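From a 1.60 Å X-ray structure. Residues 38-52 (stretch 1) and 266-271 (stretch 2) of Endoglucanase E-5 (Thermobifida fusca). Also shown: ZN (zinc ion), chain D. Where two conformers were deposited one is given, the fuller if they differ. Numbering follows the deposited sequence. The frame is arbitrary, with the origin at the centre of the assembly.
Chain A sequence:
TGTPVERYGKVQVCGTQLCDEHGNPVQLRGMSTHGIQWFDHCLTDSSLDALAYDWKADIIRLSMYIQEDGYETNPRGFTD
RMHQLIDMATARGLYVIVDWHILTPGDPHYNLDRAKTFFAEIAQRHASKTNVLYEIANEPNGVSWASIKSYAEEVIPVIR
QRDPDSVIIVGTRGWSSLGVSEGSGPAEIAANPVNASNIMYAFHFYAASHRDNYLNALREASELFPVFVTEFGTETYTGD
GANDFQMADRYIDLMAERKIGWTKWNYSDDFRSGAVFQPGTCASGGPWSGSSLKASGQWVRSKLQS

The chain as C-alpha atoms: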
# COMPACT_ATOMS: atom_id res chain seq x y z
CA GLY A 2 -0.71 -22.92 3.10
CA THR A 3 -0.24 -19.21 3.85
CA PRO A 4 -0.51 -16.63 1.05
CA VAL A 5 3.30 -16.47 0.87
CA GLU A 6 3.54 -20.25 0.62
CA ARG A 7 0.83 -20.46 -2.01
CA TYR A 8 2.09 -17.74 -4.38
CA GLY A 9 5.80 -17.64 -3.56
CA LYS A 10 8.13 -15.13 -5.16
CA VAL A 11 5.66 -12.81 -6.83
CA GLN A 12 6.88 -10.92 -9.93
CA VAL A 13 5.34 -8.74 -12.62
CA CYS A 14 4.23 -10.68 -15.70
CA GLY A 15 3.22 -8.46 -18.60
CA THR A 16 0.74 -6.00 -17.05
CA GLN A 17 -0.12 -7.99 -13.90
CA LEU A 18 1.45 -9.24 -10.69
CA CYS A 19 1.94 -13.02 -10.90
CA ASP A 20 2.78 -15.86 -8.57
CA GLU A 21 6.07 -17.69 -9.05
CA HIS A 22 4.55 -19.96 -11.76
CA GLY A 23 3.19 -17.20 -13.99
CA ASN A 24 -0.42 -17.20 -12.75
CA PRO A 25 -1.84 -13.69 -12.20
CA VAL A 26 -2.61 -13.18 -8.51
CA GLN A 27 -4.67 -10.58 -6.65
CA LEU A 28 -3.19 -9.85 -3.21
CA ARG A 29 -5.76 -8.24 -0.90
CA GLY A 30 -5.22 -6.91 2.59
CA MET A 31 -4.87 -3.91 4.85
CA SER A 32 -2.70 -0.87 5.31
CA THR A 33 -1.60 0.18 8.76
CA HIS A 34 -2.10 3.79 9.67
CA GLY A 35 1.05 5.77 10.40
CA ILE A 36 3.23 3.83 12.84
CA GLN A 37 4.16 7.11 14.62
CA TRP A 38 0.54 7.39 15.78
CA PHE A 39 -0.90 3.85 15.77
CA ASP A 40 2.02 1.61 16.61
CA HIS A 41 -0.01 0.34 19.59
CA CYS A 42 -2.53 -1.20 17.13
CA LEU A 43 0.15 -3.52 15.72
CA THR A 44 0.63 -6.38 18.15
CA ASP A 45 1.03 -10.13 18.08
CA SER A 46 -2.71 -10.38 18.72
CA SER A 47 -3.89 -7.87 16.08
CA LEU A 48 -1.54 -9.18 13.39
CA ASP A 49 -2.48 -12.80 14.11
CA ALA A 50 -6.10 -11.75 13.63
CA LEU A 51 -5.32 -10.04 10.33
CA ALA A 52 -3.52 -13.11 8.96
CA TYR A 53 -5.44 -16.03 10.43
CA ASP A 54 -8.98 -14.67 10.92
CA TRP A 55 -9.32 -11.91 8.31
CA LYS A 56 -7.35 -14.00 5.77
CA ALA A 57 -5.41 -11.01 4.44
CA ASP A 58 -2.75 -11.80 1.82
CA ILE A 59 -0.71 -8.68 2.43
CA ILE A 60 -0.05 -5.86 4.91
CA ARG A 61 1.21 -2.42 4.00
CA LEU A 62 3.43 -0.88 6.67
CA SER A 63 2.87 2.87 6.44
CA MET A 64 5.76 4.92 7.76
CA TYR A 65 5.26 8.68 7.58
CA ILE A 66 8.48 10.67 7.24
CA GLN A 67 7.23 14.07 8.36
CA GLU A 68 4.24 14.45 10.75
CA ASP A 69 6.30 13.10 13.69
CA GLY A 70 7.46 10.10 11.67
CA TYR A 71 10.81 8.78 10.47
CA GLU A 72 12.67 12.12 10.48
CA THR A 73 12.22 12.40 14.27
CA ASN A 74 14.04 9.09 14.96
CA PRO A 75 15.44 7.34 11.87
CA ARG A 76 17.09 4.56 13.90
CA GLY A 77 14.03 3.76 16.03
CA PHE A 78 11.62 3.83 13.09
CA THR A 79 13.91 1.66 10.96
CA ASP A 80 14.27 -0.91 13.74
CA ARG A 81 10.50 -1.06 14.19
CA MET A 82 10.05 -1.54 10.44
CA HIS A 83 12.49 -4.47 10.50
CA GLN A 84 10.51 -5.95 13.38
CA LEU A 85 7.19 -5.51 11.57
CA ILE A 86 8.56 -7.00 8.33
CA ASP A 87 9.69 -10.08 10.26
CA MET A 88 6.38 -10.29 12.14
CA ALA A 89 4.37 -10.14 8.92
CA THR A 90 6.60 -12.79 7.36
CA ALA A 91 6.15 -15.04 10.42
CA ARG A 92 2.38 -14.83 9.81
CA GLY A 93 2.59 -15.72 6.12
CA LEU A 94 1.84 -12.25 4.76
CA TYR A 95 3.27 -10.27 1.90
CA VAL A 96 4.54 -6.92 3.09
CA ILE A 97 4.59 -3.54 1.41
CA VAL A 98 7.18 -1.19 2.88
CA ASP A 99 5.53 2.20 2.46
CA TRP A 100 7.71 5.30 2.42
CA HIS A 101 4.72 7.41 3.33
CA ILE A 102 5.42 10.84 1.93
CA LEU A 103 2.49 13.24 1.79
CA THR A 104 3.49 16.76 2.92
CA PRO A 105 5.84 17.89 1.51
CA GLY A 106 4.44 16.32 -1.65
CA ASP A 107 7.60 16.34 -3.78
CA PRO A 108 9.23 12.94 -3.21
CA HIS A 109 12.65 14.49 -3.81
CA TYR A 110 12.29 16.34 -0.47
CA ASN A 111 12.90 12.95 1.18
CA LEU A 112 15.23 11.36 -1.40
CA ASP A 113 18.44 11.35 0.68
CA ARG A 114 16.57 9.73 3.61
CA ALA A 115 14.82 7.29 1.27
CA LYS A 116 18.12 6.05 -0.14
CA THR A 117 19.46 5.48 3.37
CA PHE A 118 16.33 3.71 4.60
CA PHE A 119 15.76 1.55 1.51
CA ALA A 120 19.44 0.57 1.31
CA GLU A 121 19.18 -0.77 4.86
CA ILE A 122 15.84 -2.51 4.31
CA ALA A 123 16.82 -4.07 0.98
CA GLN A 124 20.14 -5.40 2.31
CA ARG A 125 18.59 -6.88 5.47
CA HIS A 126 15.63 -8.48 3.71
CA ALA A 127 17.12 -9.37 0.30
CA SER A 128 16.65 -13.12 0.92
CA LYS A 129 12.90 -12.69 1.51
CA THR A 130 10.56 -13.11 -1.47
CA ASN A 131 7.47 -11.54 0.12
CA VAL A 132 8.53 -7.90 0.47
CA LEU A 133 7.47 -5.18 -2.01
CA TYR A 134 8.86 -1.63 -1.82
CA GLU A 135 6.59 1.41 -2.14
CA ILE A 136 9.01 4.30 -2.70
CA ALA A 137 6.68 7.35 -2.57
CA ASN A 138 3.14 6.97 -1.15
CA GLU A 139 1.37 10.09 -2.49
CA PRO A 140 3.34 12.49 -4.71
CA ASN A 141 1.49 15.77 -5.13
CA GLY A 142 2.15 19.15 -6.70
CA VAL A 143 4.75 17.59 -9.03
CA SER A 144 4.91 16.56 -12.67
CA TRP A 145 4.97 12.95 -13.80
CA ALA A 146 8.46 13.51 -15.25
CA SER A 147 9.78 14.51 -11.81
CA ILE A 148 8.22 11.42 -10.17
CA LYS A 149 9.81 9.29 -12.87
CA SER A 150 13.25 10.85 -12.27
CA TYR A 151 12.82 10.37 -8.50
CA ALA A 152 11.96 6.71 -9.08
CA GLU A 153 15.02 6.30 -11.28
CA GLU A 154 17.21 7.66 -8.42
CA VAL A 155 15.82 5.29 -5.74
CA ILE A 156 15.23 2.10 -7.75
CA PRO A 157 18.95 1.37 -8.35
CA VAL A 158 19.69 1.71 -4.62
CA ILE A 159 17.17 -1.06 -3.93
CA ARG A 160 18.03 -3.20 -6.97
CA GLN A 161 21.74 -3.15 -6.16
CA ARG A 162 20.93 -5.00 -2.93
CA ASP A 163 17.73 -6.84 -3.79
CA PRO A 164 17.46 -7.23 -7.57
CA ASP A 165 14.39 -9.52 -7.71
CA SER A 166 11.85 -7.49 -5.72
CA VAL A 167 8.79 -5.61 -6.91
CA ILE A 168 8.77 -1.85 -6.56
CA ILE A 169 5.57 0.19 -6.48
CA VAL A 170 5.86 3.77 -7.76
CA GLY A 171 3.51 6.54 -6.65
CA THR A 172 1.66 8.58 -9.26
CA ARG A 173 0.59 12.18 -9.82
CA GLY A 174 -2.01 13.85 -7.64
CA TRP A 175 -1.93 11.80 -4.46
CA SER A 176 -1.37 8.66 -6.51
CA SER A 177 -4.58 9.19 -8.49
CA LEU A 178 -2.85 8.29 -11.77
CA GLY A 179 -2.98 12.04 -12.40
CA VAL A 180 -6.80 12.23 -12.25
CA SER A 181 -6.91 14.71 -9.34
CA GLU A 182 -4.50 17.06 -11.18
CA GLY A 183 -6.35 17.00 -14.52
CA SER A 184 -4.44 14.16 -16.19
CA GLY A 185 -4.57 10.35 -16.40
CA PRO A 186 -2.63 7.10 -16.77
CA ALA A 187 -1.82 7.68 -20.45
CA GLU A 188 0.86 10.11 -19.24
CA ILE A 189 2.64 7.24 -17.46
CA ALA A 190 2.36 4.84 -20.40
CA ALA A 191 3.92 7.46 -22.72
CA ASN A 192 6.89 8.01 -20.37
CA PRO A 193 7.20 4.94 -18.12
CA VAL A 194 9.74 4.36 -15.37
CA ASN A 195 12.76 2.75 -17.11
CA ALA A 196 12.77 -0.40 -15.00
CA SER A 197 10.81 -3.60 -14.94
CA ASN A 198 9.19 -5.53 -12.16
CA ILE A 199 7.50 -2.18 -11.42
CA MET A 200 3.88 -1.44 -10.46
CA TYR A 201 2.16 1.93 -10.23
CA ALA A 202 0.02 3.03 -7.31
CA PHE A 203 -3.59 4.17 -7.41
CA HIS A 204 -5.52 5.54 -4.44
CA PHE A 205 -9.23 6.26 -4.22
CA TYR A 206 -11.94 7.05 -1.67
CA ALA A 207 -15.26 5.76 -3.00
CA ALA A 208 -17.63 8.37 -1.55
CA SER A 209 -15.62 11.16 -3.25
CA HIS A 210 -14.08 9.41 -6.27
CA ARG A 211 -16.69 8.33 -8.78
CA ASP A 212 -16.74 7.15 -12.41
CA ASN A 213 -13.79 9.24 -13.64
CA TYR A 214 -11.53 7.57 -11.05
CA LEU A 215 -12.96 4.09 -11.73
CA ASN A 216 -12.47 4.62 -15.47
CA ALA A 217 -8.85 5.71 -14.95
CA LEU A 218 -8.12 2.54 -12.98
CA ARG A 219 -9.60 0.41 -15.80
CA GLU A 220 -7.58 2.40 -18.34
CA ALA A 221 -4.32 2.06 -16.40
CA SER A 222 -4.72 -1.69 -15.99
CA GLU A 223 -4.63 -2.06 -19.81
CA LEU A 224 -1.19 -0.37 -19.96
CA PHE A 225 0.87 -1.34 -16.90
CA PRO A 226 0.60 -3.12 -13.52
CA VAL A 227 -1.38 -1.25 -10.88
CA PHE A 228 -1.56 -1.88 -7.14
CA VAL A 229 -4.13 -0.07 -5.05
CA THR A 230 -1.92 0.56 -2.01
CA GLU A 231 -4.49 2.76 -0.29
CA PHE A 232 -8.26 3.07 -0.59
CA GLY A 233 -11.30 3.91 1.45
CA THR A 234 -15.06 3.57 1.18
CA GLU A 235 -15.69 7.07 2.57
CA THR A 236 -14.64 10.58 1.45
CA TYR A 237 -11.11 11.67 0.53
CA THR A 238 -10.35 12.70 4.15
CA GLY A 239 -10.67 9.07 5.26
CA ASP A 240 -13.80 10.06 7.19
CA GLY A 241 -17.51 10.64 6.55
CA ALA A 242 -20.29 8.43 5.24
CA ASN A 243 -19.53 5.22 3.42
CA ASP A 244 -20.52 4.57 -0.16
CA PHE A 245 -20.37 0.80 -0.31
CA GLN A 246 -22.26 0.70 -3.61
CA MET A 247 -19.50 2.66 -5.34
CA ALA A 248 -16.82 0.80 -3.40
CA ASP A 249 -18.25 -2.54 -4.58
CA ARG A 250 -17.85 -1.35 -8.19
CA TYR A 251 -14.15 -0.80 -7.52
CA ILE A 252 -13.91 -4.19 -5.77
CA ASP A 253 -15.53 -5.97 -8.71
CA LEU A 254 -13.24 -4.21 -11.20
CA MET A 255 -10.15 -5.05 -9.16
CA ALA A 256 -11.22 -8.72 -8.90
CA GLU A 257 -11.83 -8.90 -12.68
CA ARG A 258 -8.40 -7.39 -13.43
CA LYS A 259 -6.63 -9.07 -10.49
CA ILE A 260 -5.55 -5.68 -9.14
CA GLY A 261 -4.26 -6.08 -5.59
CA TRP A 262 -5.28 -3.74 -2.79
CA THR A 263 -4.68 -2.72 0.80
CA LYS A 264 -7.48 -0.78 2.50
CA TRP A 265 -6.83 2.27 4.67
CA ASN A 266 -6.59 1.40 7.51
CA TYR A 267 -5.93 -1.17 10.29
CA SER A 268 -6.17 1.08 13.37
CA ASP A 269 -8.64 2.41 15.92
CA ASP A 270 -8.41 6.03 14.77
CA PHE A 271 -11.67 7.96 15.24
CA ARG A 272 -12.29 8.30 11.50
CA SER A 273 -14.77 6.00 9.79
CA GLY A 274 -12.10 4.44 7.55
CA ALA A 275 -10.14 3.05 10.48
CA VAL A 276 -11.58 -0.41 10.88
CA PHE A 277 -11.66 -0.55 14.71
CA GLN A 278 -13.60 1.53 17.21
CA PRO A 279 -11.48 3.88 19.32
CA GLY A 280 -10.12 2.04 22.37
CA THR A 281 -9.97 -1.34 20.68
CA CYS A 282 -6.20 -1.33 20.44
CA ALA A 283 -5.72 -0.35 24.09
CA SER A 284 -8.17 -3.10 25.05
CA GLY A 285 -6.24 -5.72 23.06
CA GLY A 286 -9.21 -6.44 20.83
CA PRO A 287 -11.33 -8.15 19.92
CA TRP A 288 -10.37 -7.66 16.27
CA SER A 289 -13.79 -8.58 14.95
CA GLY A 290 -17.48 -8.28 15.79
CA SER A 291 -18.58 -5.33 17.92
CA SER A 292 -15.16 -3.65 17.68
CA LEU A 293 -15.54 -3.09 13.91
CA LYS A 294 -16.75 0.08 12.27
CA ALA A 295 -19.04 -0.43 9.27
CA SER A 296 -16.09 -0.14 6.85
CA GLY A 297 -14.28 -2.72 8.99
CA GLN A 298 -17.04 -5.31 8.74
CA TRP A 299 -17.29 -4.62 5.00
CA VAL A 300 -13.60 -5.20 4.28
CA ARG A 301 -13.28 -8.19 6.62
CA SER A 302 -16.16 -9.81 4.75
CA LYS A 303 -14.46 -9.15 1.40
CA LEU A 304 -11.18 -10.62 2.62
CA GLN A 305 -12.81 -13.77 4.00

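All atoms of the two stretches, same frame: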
# COMPACT_ATOMS: atom_id res chain seq x y z
N TRP A 38 1.76 7.11 15.04
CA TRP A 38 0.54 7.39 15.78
C TRP A 38 -0.17 6.13 16.27
O TRP A 38 -0.82 6.15 17.32
CB TRP A 38 -0.44 8.17 14.91
CG TRP A 38 0.00 9.52 14.49
CD1 TRP A 38 0.63 10.46 15.25
CD2 TRP A 38 -0.18 10.10 13.20
NE1 TRP A 38 0.86 11.59 14.50
CE2 TRP A 38 0.36 11.39 13.24
CE3 TRP A 38 -0.76 9.65 12.00
CZ2 TRP A 38 0.35 12.24 12.14
CZ3 TRP A 38 -0.76 10.49 10.91
CH2 TRP A 38 -0.21 11.78 10.99
N PHE A 39 -0.08 5.03 15.51
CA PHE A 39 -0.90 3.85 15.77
C PHE A 39 -0.06 2.58 15.85
O PHE A 39 -0.49 1.51 15.46
CB PHE A 39 -2.02 3.72 14.73
CG PHE A 39 -2.97 4.86 14.76
CD1 PHE A 39 -3.99 4.91 15.69
CD2 PHE A 39 -2.81 5.93 13.88
CE1 PHE A 39 -4.84 6.01 15.74
CE2 PHE A 39 -3.67 7.01 13.93
CZ PHE A 39 -4.68 7.04 14.86
N ASP A 40 1.14 2.73 16.38
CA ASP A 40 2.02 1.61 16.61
C ASP A 40 1.40 0.64 17.59
O ASP A 40 1.60 -0.57 17.48
CB ASP A 40 3.33 2.11 17.19
CG ASP A 40 4.42 1.11 17.06
OD1 ASP A 40 5.18 0.95 18.04
OD2 ASP A 40 4.58 0.44 16.02
N HIS A 41 0.65 1.17 18.57
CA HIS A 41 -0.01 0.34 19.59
C HIS A 41 -1.13 -0.57 19.05
O HIS A 41 -1.58 -1.48 19.75
CB HIS A 41 -0.49 1.22 20.78
CG HIS A 41 -1.51 2.25 20.41
ND1 HIS A 41 -1.24 3.30 19.55
CD2 HIS A 41 -2.80 2.41 20.79
CE1 HIS A 41 -2.33 4.03 19.39
NE2 HIS A 41 -3.29 3.52 20.14
N CYS A 42 -1.56 -0.34 17.80
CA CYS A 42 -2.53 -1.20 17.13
C CYS A 42 -1.90 -2.38 16.42
O CYS A 42 -2.61 -3.20 15.84
CB CYS A 42 -3.32 -0.39 16.10
SG CYS A 42 -4.57 0.67 16.84
N LEU A 43 -0.57 -2.46 16.44
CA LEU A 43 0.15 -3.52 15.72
C LEU A 43 0.85 -4.41 16.74
O LEU A 43 1.94 -4.13 17.19
CB LEU A 43 1.15 -2.91 14.74
CG LEU A 43 0.59 -1.81 13.83
CD1 LEU A 43 1.70 -1.22 12.99
CD2 LEU A 43 -0.52 -2.35 12.97
N THR A 44 0.16 -5.47 17.12
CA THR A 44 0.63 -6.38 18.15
C THR A 44 0.58 -7.80 17.64
O THR A 44 0.03 -8.09 16.57
CB THR A 44 -0.26 -6.27 19.42
OG1 THR A 44 -1.61 -6.66 19.13
CG2 THR A 44 -0.38 -4.83 19.92
N ASP A 45 1.15 -8.71 18.41
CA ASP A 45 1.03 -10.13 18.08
C ASP A 45 -0.44 -10.48 17.88
O ASP A 45 -0.80 -11.10 16.88
CB ASP A 45 1.63 -11.00 19.20
CG ASP A 45 1.15 -12.44 19.14
OD1 ASP A 45 1.39 -13.12 18.12
OD2 ASP A 45 0.50 -12.99 20.05
N SER A 46 -1.29 -10.06 18.81
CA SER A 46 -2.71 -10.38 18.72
C SER A 46 -3.41 -9.79 17.48
O SER A 46 -4.14 -10.50 16.79
CB SER A 46 -3.42 -9.92 19.99
OG SER A 46 -4.74 -10.40 20.00
N SER A 47 -3.19 -8.51 17.20
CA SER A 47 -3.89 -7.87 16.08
C SER A 47 -3.40 -8.37 14.73
O SER A 47 -4.18 -8.48 13.79
CB SER A 47 -3.78 -6.34 16.15
OG SER A 47 -2.50 -5.89 15.77
N LEU A 48 -2.11 -8.68 14.64
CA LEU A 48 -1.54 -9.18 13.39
C LEU A 48 -1.90 -10.65 13.17
O LEU A 48 -2.17 -11.06 12.04
CB LEU A 48 -0.02 -8.96 13.35
CG LEU A 48 0.39 -7.48 13.33
CD1 LEU A 48 1.89 -7.35 13.32
CD2 LEU A 48 -0.22 -6.74 12.15
N ASP A 49 -1.98 -11.44 14.24
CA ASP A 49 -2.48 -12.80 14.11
C ASP A 49 -3.91 -12.78 13.58
O ASP A 49 -4.26 -13.56 12.72
CB ASP A 49 -2.47 -13.54 15.45
CG ASP A 49 -1.09 -13.96 15.90
OD1 ASP A 49 -1.00 -14.59 16.98
OD2 ASP A 49 -0.05 -13.72 15.25
N ALA A 50 -4.73 -11.86 14.09
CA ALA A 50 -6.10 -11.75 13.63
C ALA A 50 -6.15 -11.41 12.14
O ALA A 50 -6.89 -12.02 11.38
CB ALA A 50 -6.82 -10.69 14.43
N LEU A 51 -5.34 -10.45 11.72
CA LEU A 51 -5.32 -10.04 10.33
C LEU A 51 -4.97 -11.21 9.41
O LEU A 51 -5.58 -11.37 8.35
CB LEU A 51 -4.33 -8.89 10.13
CG LEU A 51 -4.18 -8.34 8.71
CD1 LEU A 51 -5.51 -7.80 8.21
CD2 LEU A 51 -3.09 -7.28 8.66
N ALA A 52 -4.00 -12.02 9.81
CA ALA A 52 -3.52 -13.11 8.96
C ALA A 52 -4.45 -14.31 9.02
O ALA A 52 -4.87 -14.83 7.98
CB ALA A 52 -2.11 -13.52 9.40
N ASN A 266 -7.84 1.86 6.91
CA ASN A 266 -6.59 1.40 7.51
C ASN A 266 -6.89 0.50 8.73
O ASN A 266 -8.02 0.48 9.23
CB ASN A 266 -5.75 2.61 7.95
CG ASN A 266 -6.45 3.47 8.98
OD1 ASN A 266 -6.48 3.13 10.16
ND2 ASN A 266 -7.05 4.57 8.53
N TYR A 267 -5.86 -0.22 9.18
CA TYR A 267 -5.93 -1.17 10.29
C TYR A 267 -5.50 -0.48 11.59
O TYR A 267 -4.36 -0.63 12.07
CB TYR A 267 -5.00 -2.36 9.99
CG TYR A 267 -5.34 -3.64 10.73
CD1 TYR A 267 -6.51 -4.34 10.46
CD2 TYR A 267 -4.47 -4.15 11.69
CE1 TYR A 267 -6.81 -5.52 11.12
CE2 TYR A 267 -4.78 -5.33 12.37
CZ TYR A 267 -5.94 -6.01 12.08
OH TYR A 267 -6.24 -7.17 12.76
N SER A 268 -6.40 0.33 12.13
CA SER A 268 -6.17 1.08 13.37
C SER A 268 -7.51 1.37 14.02
O SER A 268 -8.56 1.10 13.44
CB SER A 268 -5.44 2.39 13.11
OG SER A 268 -6.34 3.43 12.76
N ASP A 269 -7.45 1.95 15.22
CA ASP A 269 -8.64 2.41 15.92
C ASP A 269 -8.72 3.94 15.99
O ASP A 269 -9.24 4.50 16.94
CB ASP A 269 -8.75 1.75 17.30
CG ASP A 269 -7.72 2.25 18.28
OD1 ASP A 269 -6.71 2.86 17.87
OD2 ASP A 269 -7.85 2.05 19.51
N ASP A 270 -8.22 4.59 14.95
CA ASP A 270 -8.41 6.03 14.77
C ASP A 270 -9.91 6.35 14.78
O ASP A 270 -10.74 5.50 14.45
CB ASP A 270 -7.79 6.48 13.46
CG ASP A 270 -7.84 7.96 13.27
OD1 ASP A 270 -8.25 8.39 12.17
OD2 ASP A 270 -7.52 8.77 14.17
N PHE A 271 -10.26 7.58 15.15
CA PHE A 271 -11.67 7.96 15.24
C PHE A 271 -12.41 7.98 13.90
O PHE A 271 -13.64 7.85 13.86
CB PHE A 271 -11.82 9.32 15.94
CG PHE A 271 -11.45 10.50 15.09
CD1 PHE A 271 -10.16 11.02 15.10
CD2 PHE A 271 -12.41 11.12 14.29
CE1 PHE A 271 -9.82 12.12 14.32
CE2 PHE A 271 -12.08 12.22 13.50
CZ PHE A 271 -10.79 12.73 13.51
ZN ZN D . 0.78 -14.86 17.77
O HOH W 1 -5.69 4.73 19.34

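The two stretches lie more than 200 residues apart in sequence and bury 451 Å² between them, both sides summed. Three residues account for much of this area: Tyr267, which contributes the largest share at 132 Å², Phe39 with 69 Å² and Cys42 with 49 Å².

Tyr267 reaches from the irregular second stretch to the helix that begins at Asp45. Its CA-to-CB bond points toward the first stretch, and with chi1 near 180° (t, -157°) the ring extends far enough for its hydroxyl to meet the first turn of the helix. There Tyr267 OH donates a hydrogen bond to Ser47 O at 2.6 Å, the only direct hydrogen bond across the contact. Ser47 O also accepts from Leu51 N at 3.1 Å, so the tyrosine adds a second donor to a carbonyl already engaged in the helix and does not displace the helical bond. The carbonyl lies at the edge of the phenol ring, near its plane, whereas Leu51 CG sits over one face. Leu51 CB approaches Tyr267 CZ at 3.8 Å, and Ala50 CB lies 3.9 Å from Tyr267 OH, so that apolar groups of the helix lie beside the end of the side chain, next to its hydrogen bond.

The helix start that receives the tyrosine is held by side-chain hydrogen bonds. Thr44 occupies the N-cap position, its OG1 accepting from Ser47 N at 3.1 Å. In return, Ser47 OG accepts from Thr44 N at 3.0 Å and donates to Cys42 O at 2.7 Å, tying the helix to the 3-10 segment before it. Farther from the contact, a zinc ion is bound by Asp45 OD1 at 1.9 Å and Asp49 OD1 at 2.0 Å, bridging residues one helical turn apart.

Phe39 packs against Ser268, Asp269 and Asp270, which follow Tyr267. Its ring, turned by chi1 of -62° (m), has Ser268 OG over one face, and Ser268 CB lies 4.3 Å from the centroid of the Phe39 ring, 30° off the normal, in an off-centre CH-pi contact. The serine hydroxyl is not left without partners: Ser268 OG donates to Asn266 OD1 at 2.6 Å and accepts from Asp270 N at 3.1 Å, so this one hydroxyl links residues on both sides of it in sequence. Two carboxylates also come close: Asp269 OD1 lies at the ring edge, near its plane, and Asp270 OD2 is 3.4 Å from Phe39 CZ.

Cys42 packs against the backbone of the second stretch at Ser268. Its CA is 5.7 Å from that of Ser268, the closest pair of CA atoms across the contact, and its SG, bonded covalently elsewhere in the structure, lies 3.8 Å from Ser268 CA and 3.2 Å from Asp269 OD1. The same carboxylate oxygen is linked to His41 through water: at 4.2 Å, His41 NE2 and Asp269 OD1 are too far apart to bond directly, but water 1 donates to Asp269 OD1 at 2.6 Å and is hydrogen-bonded to His41 NE2 at 2.8 Å.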